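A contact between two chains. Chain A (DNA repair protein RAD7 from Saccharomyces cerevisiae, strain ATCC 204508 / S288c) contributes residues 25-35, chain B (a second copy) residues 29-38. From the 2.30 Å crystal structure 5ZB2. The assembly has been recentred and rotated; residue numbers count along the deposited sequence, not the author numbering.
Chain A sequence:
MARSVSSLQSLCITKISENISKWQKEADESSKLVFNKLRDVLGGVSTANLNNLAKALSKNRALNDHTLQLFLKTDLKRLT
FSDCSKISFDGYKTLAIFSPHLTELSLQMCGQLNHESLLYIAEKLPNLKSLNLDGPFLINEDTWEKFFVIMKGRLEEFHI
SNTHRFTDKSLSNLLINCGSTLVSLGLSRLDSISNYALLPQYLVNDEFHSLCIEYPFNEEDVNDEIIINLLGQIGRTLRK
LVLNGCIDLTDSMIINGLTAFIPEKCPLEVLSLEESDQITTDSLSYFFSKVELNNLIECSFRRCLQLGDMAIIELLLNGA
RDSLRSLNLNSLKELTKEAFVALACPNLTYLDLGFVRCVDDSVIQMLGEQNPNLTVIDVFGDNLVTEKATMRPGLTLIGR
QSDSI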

# COMPACT_ATOMS: atom_id res chain seq x y z
N LYS A 25 16.24 -3.19 9.36
CA LYS A 25 17.41 -2.72 8.63
C LYS A 25 18.13 -3.87 7.94
O LYS A 25 18.57 -3.74 6.79
CB LYS A 25 18.35 -1.98 9.58
CG LYS A 25 17.74 -0.72 10.18
CD LYS A 25 18.76 0.10 10.94
CE LYS A 25 18.14 1.39 11.47
NZ LYS A 25 19.14 2.24 12.18
N GLU A 26 18.27 -5.01 8.62
CA GLU A 26 18.81 -6.20 7.96
C GLU A 26 17.98 -6.56 6.73
O GLU A 26 18.52 -6.79 5.64
CB GLU A 26 18.86 -7.37 8.93
CG GLU A 26 19.49 -8.64 8.35
CD GLU A 26 19.33 -9.85 9.25
OE1 GLU A 26 19.39 -10.98 8.74
OE2 GLU A 26 19.13 -9.66 10.47
N ALA A 27 16.65 -6.61 6.89
CA ALA A 27 15.79 -6.91 5.75
C ALA A 27 15.93 -5.85 4.67
O ALA A 27 15.88 -6.17 3.47
CB ALA A 27 14.33 -7.03 6.21
N ASP A 28 16.11 -4.59 5.06
CA ASP A 28 16.30 -3.54 4.08
C ASP A 28 17.54 -3.79 3.23
O ASP A 28 17.54 -3.54 2.02
CB ASP A 28 16.40 -2.18 4.78
CG ASP A 28 16.36 -1.02 3.81
OD1 ASP A 28 15.25 -0.55 3.47
OD2 ASP A 28 17.44 -0.57 3.38
N GLU A 29 18.61 -4.31 3.85
CA GLU A 29 19.81 -4.64 3.09
C GLU A 29 19.57 -5.83 2.18
O GLU A 29 19.97 -5.81 1.00
CB GLU A 29 20.98 -4.91 4.04
CG GLU A 29 21.29 -3.77 4.99
CD GLU A 29 21.41 -2.43 4.28
OE1 GLU A 29 21.84 -2.41 3.11
OE2 GLU A 29 21.06 -1.40 4.89
N SER A 30 18.93 -6.88 2.69
CA SER A 30 18.59 -8.01 1.83
C SER A 30 17.75 -7.55 0.65
O SER A 30 17.85 -8.13 -0.44
CB SER A 30 17.84 -9.07 2.63
OG SER A 30 17.37 -10.09 1.76
N SER A 31 16.92 -6.52 0.83
CA SER A 31 16.17 -5.97 -0.29
C SER A 31 17.11 -5.34 -1.31
O SER A 31 16.91 -5.49 -2.52
CB SER A 31 15.16 -4.94 0.21
OG SER A 31 14.30 -5.50 1.19
N LYS A 32 18.14 -4.64 -0.84
CA LYS A 32 19.11 -4.03 -1.74
C LYS A 32 19.72 -5.06 -2.68
O LYS A 32 19.79 -4.86 -3.90
CB LYS A 32 20.21 -3.33 -0.92
CG LYS A 32 21.26 -2.60 -1.74
CD LYS A 32 22.28 -1.94 -0.83
CE LYS A 32 23.38 -1.24 -1.63
NZ LYS A 32 24.38 -0.58 -0.74
N LEU A 33 20.14 -6.20 -2.13
CA LEU A 33 20.75 -7.24 -2.95
C LEU A 33 19.76 -7.79 -3.98
O LEU A 33 20.14 -8.05 -5.13
CB LEU A 33 21.27 -8.37 -2.06
CG LEU A 33 22.26 -7.96 -0.97
CD1 LEU A 33 22.55 -9.14 -0.05
CD2 LEU A 33 23.54 -7.43 -1.59
N VAL A 34 18.50 -7.96 -3.59
CA VAL A 34 17.52 -8.55 -4.50
C VAL A 34 17.24 -7.60 -5.67
O VAL A 34 17.01 -8.05 -6.80
CB VAL A 34 16.23 -8.90 -3.75
CG1 VAL A 34 15.20 -9.51 -4.69
CG2 VAL A 34 16.52 -9.88 -2.63
N PHE A 35 17.26 -6.29 -5.42
CA PHE A 35 17.03 -5.34 -6.50
C PHE A 35 18.26 -5.23 -7.39
O PHE A 35 18.13 -5.07 -8.61
CB PHE A 35 16.64 -3.97 -5.93
CG PHE A 35 15.24 -3.93 -5.38
CD1 PHE A 35 14.14 -4.07 -6.22
CD2 PHE A 35 15.02 -3.75 -4.02
CE1 PHE A 35 12.85 -4.03 -5.71
CE2 PHE A 35 13.73 -3.71 -3.51
CZ PHE A 35 12.65 -3.85 -4.36
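Chain B 29-38: ESSKLVFNKL

Two copies of the same helix pack nearly antiparallel in a small contact of mixed polar and apolar character whose polar centre is joined by water rather than by a direct hydrogen bond. Residues 29-38 of chain B are helical throughout, as are residues 25-35 of chain A; the N-to-C directions differ by 163°, and the axes approach to 10.5 Å. Sequence positions therefore run in opposite senses: Ala A27 lies beside Val B34, their CA atoms 6.2 Å apart, while Val A34 lies beside Ser B30, with 7.5 Å between CA atoms. Here the apolar side chains touch: Ala A27 CB meets Val B34 CG1 at 3.4 Å. In the middle the two copies of one serine face each other. Ser A30 OG and Ser B30 OG are 3.7 Å apart and form no hydrogen bond, yet each lies 2.8 Å from the oxygen of one water, which bridges them. Each hydroxyl also touches a valine of the opposing helix, Ser A30 OG to Val B34 CG2 and Val A34 CG2 to Ser B30 OG, both at 3.2 Å. At the margin, Glu A26 OE1 rests 3.4 Å from Lys B37 CG, a contact with the aliphatic part of the lysine. The example illustrates how a water can link two like serines in a helix pair that buries just 260 Å².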

# COMPACT_ATOMS: atom_id res chain seq x y z
N GLU B 29 11.07 -15.77 -2.93
CA GLU B 29 11.78 -16.74 -2.11
C GLU B 29 12.76 -16.05 -1.17
O GLU B 29 12.84 -16.39 0.01
CB GLU B 29 12.51 -17.75 -3.00
CG GLU B 29 11.60 -18.49 -3.97
CD GLU B 29 10.38 -19.08 -3.29
OE1 GLU B 29 10.47 -19.45 -2.11
OE2 GLU B 29 9.32 -19.16 -3.95
N SER B 30 13.52 -15.08 -1.68
CA SER B 30 14.40 -14.32 -0.81
C SER B 30 13.62 -13.67 0.33
O SER B 30 14.15 -13.52 1.43
CB SER B 30 15.15 -13.25 -1.60
OG SER B 30 15.88 -12.41 -0.72
N SER B 31 12.36 -13.30 0.08
CA SER B 31 11.52 -12.77 1.15
C SER B 31 11.24 -13.85 2.19
O SER B 31 11.25 -13.57 3.40
CB SER B 31 10.21 -12.24 0.58
OG SER B 31 10.46 -11.26 -0.42
N LYS B 32 11.00 -15.08 1.75
CA LYS B 32 10.75 -16.18 2.67
C LYS B 32 11.90 -16.33 3.66
O LYS B 32 11.68 -16.44 4.87
CB LYS B 32 10.55 -17.48 1.88
CG LYS B 32 10.22 -18.70 2.72
CD LYS B 32 10.03 -19.93 1.84
CE LYS B 32 9.76 -21.18 2.66
NZ LYS B 32 9.55 -22.38 1.79
N LEU B 33 13.14 -16.31 3.16
CA LEU B 33 14.29 -16.47 4.04
C LEU B 33 14.39 -15.32 5.04
O LEU B 33 14.72 -15.54 6.21
CB LEU B 33 15.57 -16.55 3.21
CG LEU B 33 15.60 -17.66 2.15
CD1 LEU B 33 16.84 -17.51 1.27
CD2 LEU B 33 15.56 -19.03 2.81
N VAL B 34 14.09 -14.09 4.60
CA VAL B 34 14.23 -12.94 5.49
C VAL B 34 13.21 -13.00 6.62
O VAL B 34 13.48 -12.58 7.75
CB VAL B 34 14.12 -11.63 4.69
CG1 VAL B 34 14.26 -10.42 5.61
CG2 VAL B 34 15.18 -11.57 3.62
N PHE B 35 12.01 -13.51 6.33
CA PHE B 35 10.99 -13.62 7.37
C PHE B 35 11.31 -14.78 8.31
O PHE B 35 11.07 -14.68 9.52
CB PHE B 35 9.60 -13.78 6.75
CG PHE B 35 9.07 -12.52 6.13
CD1 PHE B 35 8.75 -11.43 6.93
CD2 PHE B 35 8.88 -12.42 4.77
CE1 PHE B 35 8.26 -10.26 6.37
CE2 PHE B 35 8.38 -11.26 4.20
CZ PHE B 35 8.08 -10.17 5.00
N ASN B 36 11.86 -15.88 7.78
CA ASN B 36 12.34 -16.95 8.65
C ASN B 36 13.43 -16.45 9.58
O ASN B 36 13.49 -16.84 10.75
CB ASN B 36 12.86 -18.12 7.81
CG ASN B 36 11.75 -18.89 7.13
OD1 ASN B 36 10.59 -18.85 7.54
ND2 ASN B 36 12.10 -19.62 6.07
N LYS B 37 14.31 -15.58 9.08
CA LYS B 37 15.37 -15.03 9.92
C LYS B 37 14.79 -14.32 11.14
O LYS B 37 15.25 -14.53 12.27
CB LYS B 37 16.24 -14.07 9.10
CG LYS B 37 17.41 -13.45 9.87
CD LYS B 37 18.41 -14.50 10.32
CE LYS B 37 19.61 -13.86 11.01
NZ LYS B 37 20.60 -14.88 11.46
N LEU B 38 13.77 -13.48 10.93
CA LEU B 38 13.14 -12.79 12.06
C LEU B 38 12.61 -13.79 13.08
O LEU B 38 12.85 -13.65 14.29
CB LEU B 38 12.02 -11.89 11.56
CG LEU B 38 11.17 -11.20 12.63
CD1 LEU B 38 12.04 -10.34 13.53
CD2 LEU B 38 10.08 -10.36 11.99
O HOH W 1 18.33 -12.40 0.57